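Local structure of Myo-inositol 2-dehydrogenase (Thermotoga maritima, 3EZY) at residues 133-143 with 241-252; 232-240 with 273-281. The protein catalyses the NAD(+)-dependent oxidation of myo-inositol to scyllo-inosose and probably serves a myo-inositol degradation pathway. One frame throughout, in Å; residues are numbered along the deposited sequence.

Both contacts use strand 238-245 of the C-terminal domain's mixed sheet, contact 2 near its start and contact 1 near its end, with centres about 24 Å apart; Phe251 and Arg240 pack against each other between them. Contact 1 lays helix 128-138 and the turn after it over the hairpin that is outermost in the chain's own sheet, which a second subunit extends. It is a largely aliphatic core with a polar, water-bridged rim at the turns. Contact 2 joins the entry to the same strand to the start of helix 277-298, and its chemistry is aromatic and polar: tyrosine rings, an amide and a guanidinium. Each is partly buried, and each also touches the third subunit.

Contact 1: residues 133-143 with 241-252; sequences LKEAVENGTIG and IEVFGSKGRIFA
Leu133 spreads its branches over both strands of the hairpin: Leu133 CD2 lies 4.0 Å from Val243 CG2, while CD1 sits against the backbone of Ile241 and Phe251 and against Ala252. With CG anti to the backbone N (chi1 -176°), the side chain runs past Ile250 in the opposite direction, Leu133 CG lying 3.9 Å from Ile250 CG2. Cutting the side chain back to an alanine here would probably leave a gap facing Ile241, Val243, Ile250 and Ala252. One turn on, Ala136 CB meets Ile250 CD1 at 3.5 Å, and Val137 CG2 touches the CG2 methyls of both Val243 and Ile250. Ile142 crosses Val243 at about a right angle, with Ile142 CD1 on Val243 CG1 (3.9 Å) and CG2 on Ile250 CB.

The facing turns are pinned by Lys247 N, which donates to Ile142 O at 2.8 Å. Gly143 packs so closely against Ser246 and Lys247 that a beta carbon would clash. Water 1 links Gly140 O to Lys247 NZ, and water 2 joins Thr141 O to Lys247 O. Gly140, with positive phi, is the first residue to leave helical angles, in a Schellman motif, and a type I turn runs from it to Gly143.

Outside the pair, Ile184 of helix 174-185 packs on Leu133 and Val243, and strand 248-252 pairs with a strand of the second subunit, continuing the sheet. The helix is therefore held on the sheet by aliphatic side chains packed against one another, while the polar links across the contact gather where the turn after the helix meets the turn of the hairpin.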
loop_
_atom_site.group_PDB
_atom_site.type_symbol
_atom_site.label_atom_id
_atom_site.label_comp_id
_atom_site.label_asym_id
_atom_site.label_seq_id
_atom_site.Cartn_x
_atom_site.Cartn_y
_atom_site.Cartn_z
ATOM N N LEU A 133 1.278 1.786 18.439
ATOM C CA LEU A 133 2.077 0.571 18.327
ATOM C C LEU A 133 2.511 0.091 19.723
ATOM O O LEU A 133 2.423 -1.100 20.036
ATOM C CB LEU A 133 3.321 0.820 17.451
ATOM C CG LEU A 133 4.189 -0.424 17.190
ATOM C CD1 LEU A 133 4.851 -0.395 15.799
ATOM C CD2 LEU A 133 5.250 -0.594 18.274
ATOM N N LYS A 134 2.977 1.010 20.563
ATOM C CA LYS A 134 3.343 0.649 21.947
ATOM C C LYS A 134 2.172 -0.029 22.686
ATOM O O LYS A 134 2.378 -1.047 23.364
ATOM C CB LYS A 134 3.841 1.881 22.720
ATOM C CG LYS A 134 4.340 1.606 24.169
ATOM C CD LYS A 134 3.176 1.799 25.134
ATOM C CE LYS A 134 3.592 1.638 26.607
ATOM N NZ LYS A 134 4.542 0.495 26.822
ATOM N N GLU A 135 0.969 0.528 22.562
ATOM C CA GLU A 135 -0.238 -0.056 23.188
ATOM C C GLU A 135 -0.554 -1.431 22.643
ATOM O O GLU A 135 -0.783 -2.379 23.415
ATOM C CB GLU A 135 -1.429 0.879 22.999
ATOM C CG GLU A 135 -1.293 2.089 23.932
ATOM C CD GLU A 135 -2.209 3.244 23.595
ATOM O OE1 GLU A 135 -2.834 3.257 22.518
ATOM O OE2 GLU A 135 -2.279 4.173 24.421
ATOM N N ALA A 136 -0.537 -1.576 21.316
ATOM C CA ALA A 136 -0.712 -2.913 20.774
ATOM C C ALA A 136 0.315 -3.926 21.307
ATOM O O ALA A 136 -0.051 -5.028 21.652
ATOM C CB ALA A 136 -0.766 -2.937 19.264
ATOM N N VAL A 137 1.581 -3.577 21.370
ATOM C CA VAL A 137 2.589 -4.511 21.892
ATOM C C VAL A 137 2.275 -4.883 23.353
ATOM O O VAL A 137 2.309 -6.059 23.763
ATOM C CB VAL A 137 4.013 -3.886 21.767
ATOM C CG1 VAL A 137 5.031 -4.677 22.560
ATOM C CG2 VAL A 137 4.434 -3.857 20.287
ATOM N N GLU A 138 1.955 -3.857 24.124
ATOM C CA GLU A 138 1.670 -3.976 25.534
ATOM C C GLU A 138 0.476 -4.883 25.754
ATOM O O GLU A 138 0.481 -5.696 26.663
ATOM C CB GLU A 138 1.385 -2.559 26.077
ATOM C CG GLU A 138 0.911 -2.515 27.491
ATOM C CD GLU A 138 1.059 -1.131 28.103
ATOM O OE1 GLU A 138 0.756 -0.116 27.430
ATOM O OE2 GLU A 138 1.472 -1.076 29.278
ATOM N N ASN A 139 -0.542 -4.746 24.908
ATOM C CA ASN A 139 -1.716 -5.627 24.899
ATOM C C ASN A 139 -1.547 -7.112 24.576
ATOM O O ASN A 139 -2.513 -7.864 24.707
ATOM C CB ASN A 139 -2.747 -5.077 23.913
ATOM C CG ASN A 139 -3.401 -3.851 24.444
ATOM O OD1 ASN A 139 -3.323 -3.595 25.651
ATOM N ND2 ASN A 139 -4.008 -3.056 23.576
ATOM N N GLY A 140 -0.369 -7.529 24.117
ATOM C CA GLY A 140 -0.145 -8.935 23.757
ATOM C C GLY A 140 -0.364 -9.237 22.283
ATOM O O GLY A 140 -0.233 -10.381 21.840
ATOM N N THR A 141 -0.684 -8.206 21.501
ATOM C CA THR A 141 -1.042 -8.388 20.101
ATOM C C THR A 141 0.012 -9.097 19.226
ATOM O O THR A 141 -0.351 -9.760 18.257
ATOM C CB THR A 141 -1.411 -7.036 19.436
ATOM O OG1 THR A 141 -2.558 -6.474 20.100
ATOM C CG2 THR A 141 -1.783 -7.261 18.036
ATOM N N ILE A 142 1.303 -8.944 19.531
ATOM C CA ILE A 142 2.317 -9.686 18.777
ATOM C C ILE A 142 2.938 -10.837 19.582
ATOM O O ILE A 142 3.937 -11.467 19.159
ATOM C CB ILE A 142 3.379 -8.748 18.092
ATOM C CG1 ILE A 142 4.007 -7.761 19.082
ATOM C CG2 ILE A 142 2.703 -7.998 16.951
ATOM C CD1 ILE A 142 5.082 -8.380 20.003
ATOM N N GLY A 143 2.289 -11.192 20.693
ATOM C CA GLY A 143 2.864 -12.243 21.559
ATOM C C GLY A 143 4.060 -11.725 22.346
ATOM O O GLY A 143 4.155 -10.527 22.659
ATOM N N ILE A 241 9.105 2.105 13.044
ATOM C CA ILE A 241 9.335 1.152 14.131
ATOM C C ILE A 241 8.675 -0.169 13.760
ATOM O O ILE A 241 7.544 -0.188 13.274
ATOM C CB ILE A 241 8.709 1.643 15.471
ATOM C CG1 ILE A 241 9.381 2.955 15.906
ATOM C CG2 ILE A 241 8.840 0.505 16.525
ATOM C CD1 ILE A 241 8.690 3.718 17.138
ATOM N N GLU A 242 9.390 -1.272 13.955
ATOM C CA GLU A 242 8.769 -2.572 13.824
ATOM C C GLU A 242 9.089 -3.432 15.051
ATOM O O GLU A 242 10.218 -3.412 15.585
ATOM C CB GLU A 242 9.254 -3.259 12.521
ATOM C CG GLU A 242 8.853 -4.685 12.441
ATOM C CD GLU A 242 9.628 -5.423 11.361
ATOM O OE1 GLU A 242 10.079 -4.747 10.399
ATOM O OE2 GLU A 242 9.772 -6.648 11.511
ATOM N N VAL A 243 8.100 -4.187 15.490
ATOM C CA VAL A 243 8.310 -5.224 16.520
ATOM C C VAL A 243 7.855 -6.595 15.998
ATOM O O VAL A 243 6.695 -6.782 15.580
ATOM C CB VAL A 243 7.569 -4.915 17.874
ATOM C CG1 VAL A 243 7.931 -5.998 18.981
ATOM C CG2 VAL A 243 7.919 -3.508 18.371
ATOM N N PHE A 244 8.746 -7.568 16.087
ATOM C CA PHE A 244 8.402 -8.905 15.680
ATOM C C PHE A 244 8.395 -9.789 16.924
ATOM O O PHE A 244 9.311 -9.719 17.736
ATOM C CB PHE A 244 9.442 -9.407 14.692
ATOM C CG PHE A 244 9.420 -10.895 14.492
ATOM C CD1 PHE A 244 8.460 -11.473 13.656
ATOM C CD2 PHE A 244 10.387 -11.707 15.077
ATOM C CE1 PHE A 244 8.449 -12.869 13.436
ATOM C CE2 PHE A 244 10.363 -13.107 14.879
ATOM C CZ PHE A 244 9.394 -13.671 14.065
ATOM N N GLY A 245 7.358 -10.603 17.076
ATOM C CA GLY A 245 7.250 -11.468 18.253
ATOM C C GLY A 245 6.638 -12.823 17.957
ATOM O O GLY A 245 6.381 -13.157 16.789
ATOM N N SER A 246 6.344 -13.592 19.008
ATOM C CA SER A 246 5.885 -14.975 18.834
ATOM C C SER A 246 4.521 -15.094 18.119
ATOM O O SER A 246 4.177 -16.170 17.591
ATOM C CB SER A 246 5.852 -15.705 20.197
ATOM O OG SER A 246 4.883 -15.074 21.007
ATOM N N LYS A 247 3.744 -14.011 18.058
ATOM C CA LYS A 247 2.429 -14.092 17.423
ATOM C C LYS A 247 2.230 -13.163 16.231
ATOM O O LYS A 247 1.116 -13.043 15.693
ATOM C CB LYS A 247 1.315 -13.860 18.441
ATOM C CG LYS A 247 1.306 -14.916 19.555
ATOM C CD LYS A 247 0.162 -14.633 20.495
ATOM C CE LYS A 247 0.323 -15.351 21.832
ATOM N NZ LYS A 247 -0.877 -15.030 22.671
ATOM N N GLY A 248 3.290 -12.501 15.788
ATOM C CA GLY A 248 3.130 -11.732 14.578
ATOM C C GLY A 248 4.086 -10.541 14.500
ATOM O O GLY A 248 5.091 -10.469 15.223
ATOM N N ARG A 249 3.736 -9.596 13.648
ATOM C CA ARG A 249 4.603 -8.453 13.450
ATOM C C ARG A 249 3.788 -7.177 13.468
ATOM O O ARG A 249 2.632 -7.149 13.029
ATOM C CB ARG A 249 5.335 -8.588 12.105
ATOM C CG ARG A 249 6.351 -7.452 11.788
ATOM C CD ARG A 249 6.777 -7.539 10.279
ATOM N NE ARG A 249 5.748 -6.866 9.475
ATOM C CZ ARG A 249 5.611 -6.979 8.159
ATOM N NH1 ARG A 249 6.425 -7.778 7.449
ATOM N NH2 ARG A 249 4.628 -6.310 7.560
ATOM N N ILE A 250 4.377 -6.097 13.955
ATOM C CA ILE A 250 3.657 -4.831 13.951
ATOM C C ILE A 250 4.588 -3.715 13.471
ATOM O O ILE A 250 5.755 -3.715 13.789
ATOM C CB ILE A 250 3.013 -4.493 15.305
ATOM C CG1 ILE A 250 2.027 -3.306 15.134
ATOM C CG2 ILE A 250 4.066 -4.243 16.391
ATOM C CD1 ILE A 250 0.997 -3.196 16.231
ATOM N N PHE A 251 4.056 -2.742 12.737
ATOM C CA PHE A 251 4.945 -1.778 12.080
ATOM C C PHE A 251 4.240 -0.428 12.103
ATOM O O PHE A 251 3.012 -0.385 11.982
ATOM C CB PHE A 251 5.144 -2.318 10.651
ATOM C CG PHE A 251 5.516 -1.308 9.636
ATOM C CD1 PHE A 251 6.822 -0.819 9.579
ATOM C CD2 PHE A 251 4.602 -0.900 8.695
ATOM C CE1 PHE A 251 7.218 0.084 8.607
ATOM C CE2 PHE A 251 4.979 0.016 7.703
ATOM C CZ PHE A 251 6.307 0.501 7.662
ATOM N N ALA A 252 4.985 0.667 12.307
ATOM C CA ALA A 252 4.401 2.018 12.155
ATOM C C ALA A 252 5.202 2.692 11.018
ATOM O O ALA A 252 6.427 2.763 11.091
ATOM C CB ALA A 252 4.522 2.807 13.474
HETATM O O HOH W 1 -0.384 -12.565 23.539
HETATM O O HOH W 2 -0.500 -10.869 16.032
#

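Contact 2: residues 232-240 with 273-281; sequences RAVYGYDQR and YLYFFLERY
The Tyr237 ring lies against the start of helix 277-298, bordered by several groups set at different angles. Arg280 CG lies over one face, 4.0 Å from the Tyr237 ring centroid in a CH-pi contact, and Leu274 O is at the edge in the ring plane. The Tyr281 ring is inclined at 75° to it, with the CE1 atoms of Tyr237 and Tyr281 3.8 Å apart. CG of Tyr237 stands anti to its carbonyl carbon (chi1 -69°), directing the ring toward the helix and bringing Tyr237 OH within 3.6 Å of Phe277 CA. Tyr237 N donates to Leu274 O at 3.1 Å.

Two residues on, in the strand, the extended Gln239 divides its amide between two partners. Gln239 NE2 donates to Tyr281 OH at 2.9 Å, with the hydroxyl in the amide plane, whereas Gln239 OE1 receives a weak, bent bond from Arg280 NH2 at 2.6 Å, the amide and guanidinium planes steeply turned. Arg280 also forms a salt bridge with Asp127.

Tyr235 directs its edge at the face of Tyr273 in an offset edge-to-face pair, planes at 83°; Tyr273 OH bonds to Asp268 of the fourth subunit. Gly236 CA lies against Tyr275 CD1, and a beta carbon here would clash with Leu274 O. Glu279 OE2 accepts from the backbone N of Tyr275 and of Phe276, the N-cap residue. Phe277 packs on Ile13 and Ile16 of helix 12-20 in the NAD-binding Rossmann domain. Ring packing and a shared amide thus join the beginning of strand 238-245 in the C-terminal domain's sheet to helix 277-298, with the Arg280 charge probably answered chiefly by Asp127.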
loop_
_atom_site.group_PDB
_atom_site.type_symbol
_atom_site.label_atom_id
_atom_site.label_comp_id
_atom_site.label_asym_id
_atom_site.label_seq_id
_atom_site.Cartn_x
_atom_site.Cartn_y
_atom_site.Cartn_z
ATOM N N ARG A 232 21.092 12.426 7.043
ATOM C CA ARG A 232 20.547 13.007 5.828
ATOM C C ARG A 232 19.782 12.010 4.951
ATOM O O ARG A 232 20.389 11.256 4.194
ATOM C CB ARG A 232 21.635 13.671 4.972
ATOM C CG ARG A 232 21.007 14.611 3.942
ATOM C CD ARG A 232 21.709 14.621 2.633
ATOM N NE ARG A 232 22.899 15.449 2.710
ATOM C CZ ARG A 232 23.991 15.274 1.954
ATOM N NH1 ARG A 232 24.036 14.284 1.059
ATOM N NH2 ARG A 232 25.043 16.086 2.096
ATOM N N ALA A 233 18.465 11.980 5.066
ATOM C CA ALA A 233 17.655 11.240 4.083
ATOM C C ALA A 233 17.000 12.275 3.161
ATOM O O ALA A 233 16.244 13.129 3.615
ATOM C CB ALA A 233 16.605 10.374 4.771
ATOM N N VAL A 234 17.289 12.206 1.865
ATOM C CA VAL A 234 16.857 13.288 0.981
ATOM C C VAL A 234 15.351 13.290 0.763
ATOM O O VAL A 234 14.783 14.295 0.359
ATOM C CB VAL A 234 17.597 13.272 -0.367
ATOM C CG1 VAL A 234 19.106 13.417 -0.142
ATOM C CG2 VAL A 234 17.255 12.006 -1.137
ATOM N N TYR A 235 14.690 12.180 1.091
ATOM C CA TYR A 235 13.253 12.096 0.911
ATOM C C TYR A 235 12.450 12.617 2.087
ATOM O O TYR A 235 11.212 12.584 2.036
ATOM C CB TYR A 235 12.803 10.664 0.532
ATOM C CG TYR A 235 13.344 9.568 1.451
ATOM C CD1 TYR A 235 12.595 9.112 2.521
ATOM C CD2 TYR A 235 14.600 8.992 1.232
ATOM C CE1 TYR A 235 13.066 8.086 3.375
ATOM C CE2 TYR A 235 15.099 7.996 2.090
ATOM C CZ TYR A 235 14.317 7.542 3.152
ATOM O OH TYR A 235 14.818 6.543 3.986
ATOM N N GLY A 236 13.138 13.093 3.131
ATOM C CA GLY A 236 12.486 13.662 4.305
ATOM C C GLY A 236 12.647 12.768 5.524
ATOM O O GLY A 236 13.484 11.837 5.524
ATOM N N TYR A 237 11.901 13.034 6.590
ATOM C CA TYR A 237 12.011 12.162 7.765
ATOM C C TYR A 237 11.726 10.720 7.410
ATOM O O TYR A 237 10.826 10.434 6.616
ATOM C CB TYR A 237 11.043 12.588 8.834
ATOM C CG TYR A 237 11.416 13.911 9.443
ATOM C CD1 TYR A 237 12.353 13.975 10.482
ATOM C CD2 TYR A 237 10.866 15.088 8.975
ATOM C CE1 TYR A 237 12.721 15.237 11.047
ATOM C CE2 TYR A 237 11.204 16.349 9.575
ATOM C CZ TYR A 237 12.148 16.393 10.582
ATOM O OH TYR A 237 12.510 17.607 11.161
ATOM N N ASP A 238 12.487 9.809 8.007
ATOM C CA ASP A 238 12.192 8.397 7.934
ATOM C C ASP A 238 12.320 7.883 9.336
ATOM O O ASP A 238 13.442 7.661 9.806
ATOM C CB ASP A 238 13.202 7.665 7.051
ATOM C CG ASP A 238 12.731 6.271 6.671
ATOM O OD1 ASP A 238 11.865 5.707 7.373
ATOM O OD2 ASP A 238 13.241 5.724 5.676
ATOM N N GLN A 239 11.186 7.666 9.993
ATOM C CA GLN A 239 11.188 7.176 11.326
ATOM C C GLN A 239 10.195 6.014 11.435
ATOM O O GLN A 239 8.981 6.227 11.538
ATOM C CB GLN A 239 10.794 8.307 12.271
ATOM C CG GLN A 239 11.845 9.408 12.276
ATOM C CD GLN A 239 11.426 10.625 13.048
ATOM O OE1 GLN A 239 10.260 10.813 13.338
ATOM N NE2 GLN A 239 12.383 11.434 13.420
ATOM N N ARG A 240 10.703 4.790 11.315
ATOM C CA ARG A 240 9.835 3.639 11.347
ATOM C C ARG A 240 10.119 2.814 12.556
ATOM O O ARG A 240 11.231 2.782 13.034
ATOM C CB ARG A 240 10.021 2.776 10.091
ATOM C CG ARG A 240 9.368 3.394 8.833
ATOM C CD ARG A 240 9.764 2.617 7.617
ATOM N NE ARG A 240 11.087 3.035 7.175
ATOM C CZ ARG A 240 12.031 2.227 6.697
ATOM N NH1 ARG A 240 11.833 0.933 6.666
ATOM N NH2 ARG A 240 13.206 2.708 6.282
ATOM N N TYR A 273 6.929 12.462 1.567
ATOM C CA TYR A 273 6.970 12.233 3.015
ATOM C C TYR A 273 6.980 13.576 3.700
ATOM O O TYR A 273 7.391 14.584 3.098
ATOM C CB TYR A 273 8.281 11.501 3.394
ATOM C CG TYR A 273 8.341 10.038 2.995
ATOM C CD1 TYR A 273 7.678 9.562 1.863
ATOM C CD2 TYR A 273 9.074 9.128 3.758
ATOM C CE1 TYR A 273 7.724 8.220 1.531
ATOM C CE2 TYR A 273 9.134 7.809 3.443
ATOM C CZ TYR A 273 8.464 7.334 2.344
ATOM O OH TYR A 273 8.553 5.988 2.046
ATOM N N LEU A 274 6.558 13.601 4.963
ATOM C CA LEU A 274 6.735 14.802 5.776
ATOM C C LEU A 274 8.216 15.167 5.866
ATOM O O LEU A 274 9.107 14.303 5.944
ATOM C CB LEU A 274 6.189 14.628 7.170
ATOM C CG LEU A 274 4.729 14.334 7.189
ATOM C CD1 LEU A 274 4.273 14.252 8.665
ATOM C CD2 LEU A 274 3.946 15.347 6.370
ATOM N N TYR A 275 8.464 16.455 5.781
ATOM C CA TYR A 275 9.788 16.909 5.486
ATOM C C TYR A 275 10.201 18.060 6.416
ATOM O O TYR A 275 11.348 18.142 6.842
ATOM C CB TYR A 275 9.854 17.295 4.009
ATOM C CG TYR A 275 11.218 17.650 3.552
ATOM C CD1 TYR A 275 11.974 16.750 2.821
ATOM C CD2 TYR A 275 11.777 18.896 3.871
ATOM C CE1 TYR A 275 13.264 17.055 2.415
ATOM C CE2 TYR A 275 13.077 19.218 3.462
ATOM C CZ TYR A 275 13.804 18.286 2.725
ATOM O OH TYR A 275 15.084 18.578 2.289
ATOM N N PHE A 276 9.270 18.931 6.763
ATOM C CA PHE A 276 9.626 20.037 7.645
ATOM C C PHE A 276 9.343 19.726 9.109
ATOM O O PHE A 276 8.509 18.864 9.441
ATOM C CB PHE A 276 8.976 21.354 7.193
ATOM C CG PHE A 276 9.222 21.671 5.747
ATOM C CD1 PHE A 276 10.364 22.362 5.362
ATOM C CD2 PHE A 276 8.336 21.220 4.764
ATOM C CE1 PHE A 276 10.605 22.631 4.029
ATOM C CE2 PHE A 276 8.569 21.481 3.425
ATOM C CZ PHE A 276 9.714 22.190 3.056
ATOM N N PHE A 277 10.054 20.431 9.987
ATOM C CA PHE A 277 10.021 20.134 11.430
ATOM C C PHE A 277 8.653 20.269 12.071
ATOM O O PHE A 277 8.170 19.396 12.814
ATOM C CB PHE A 277 11.011 21.060 12.139
ATOM C CG PHE A 277 11.248 20.712 13.567
ATOM C CD1 PHE A 277 12.291 19.865 13.923
ATOM C CD2 PHE A 277 10.460 21.278 14.558
ATOM C CE1 PHE A 277 12.552 19.559 15.285
ATOM C CE2 PHE A 277 10.688 20.994 15.904
ATOM C CZ PHE A 277 11.727 20.125 16.280
ATOM N N LEU A 278 8.004 21.370 11.782
ATOM C CA LEU A 278 6.730 21.656 12.378
ATOM C C LEU A 278 5.660 20.670 11.873
ATOM O O LEU A 278 4.887 20.161 12.665
ATOM C CB LEU A 278 6.334 23.121 12.110
ATOM C CG LEU A 278 5.008 23.557 12.751
ATOM C CD1 LEU A 278 5.130 23.583 14.297
ATOM C CD2 LEU A 278 4.580 24.937 12.228
ATOM N N GLU A 279 5.600 20.402 10.563
ATOM C CA GLU A 279 4.548 19.509 10.074
ATOM C C GLU A 279 4.780 18.111 10.625
ATOM O O GLU A 279 3.843 17.393 10.909
ATOM C CB GLU A 279 4.500 19.468 8.540
ATOM C CG GLU A 279 5.715 18.812 7.915
ATOM C CD GLU A 279 5.649 18.769 6.366
ATOM O OE1 GLU A 279 4.592 19.091 5.797
ATOM O OE2 GLU A 279 6.654 18.453 5.708
ATOM N N ARG A 280 6.037 17.732 10.797
ATOM C CA ARG A 280 6.356 16.411 11.379
ATOM C C ARG A 280 5.982 16.292 12.871
ATOM O O ARG A 280 5.389 15.283 13.309
ATOM C CB ARG A 280 7.847 16.052 11.174
ATOM C CG ARG A 280 8.308 14.793 11.955
ATOM C CD ARG A 280 7.647 13.546 11.341
ATOM N NE ARG A 280 7.943 12.298 12.044
ATOM C CZ ARG A 280 7.370 11.904 13.188
ATOM N NH1 ARG A 280 6.491 12.689 13.814
ATOM N NH2 ARG A 280 7.706 10.734 13.742
ATOM N N TYR A 281 6.352 17.300 13.657
ATOM C CA TYR A 281 6.414 17.110 15.109
ATOM C C TYR A 281 5.365 17.826 15.937
ATOM O O TYR A 281 5.238 17.589 17.156
ATOM C CB TYR A 281 7.798 17.538 15.632
ATOM C CG TYR A 281 8.956 16.574 15.332
ATOM C CD1 TYR A 281 10.076 17.017 14.664
ATOM C CD2 TYR A 281 8.921 15.233 15.755
ATOM C CE1 TYR A 281 11.152 16.181 14.426
ATOM C CE2 TYR A 281 9.973 14.375 15.522
ATOM C CZ TYR A 281 11.098 14.865 14.864
ATOM O OH TYR A 281 12.154 14.040 14.604
HETATM O O HOH W 3 9.378 12.255 -0.065
HETATM O O HOH W 4 8.099 11.612 6.968
#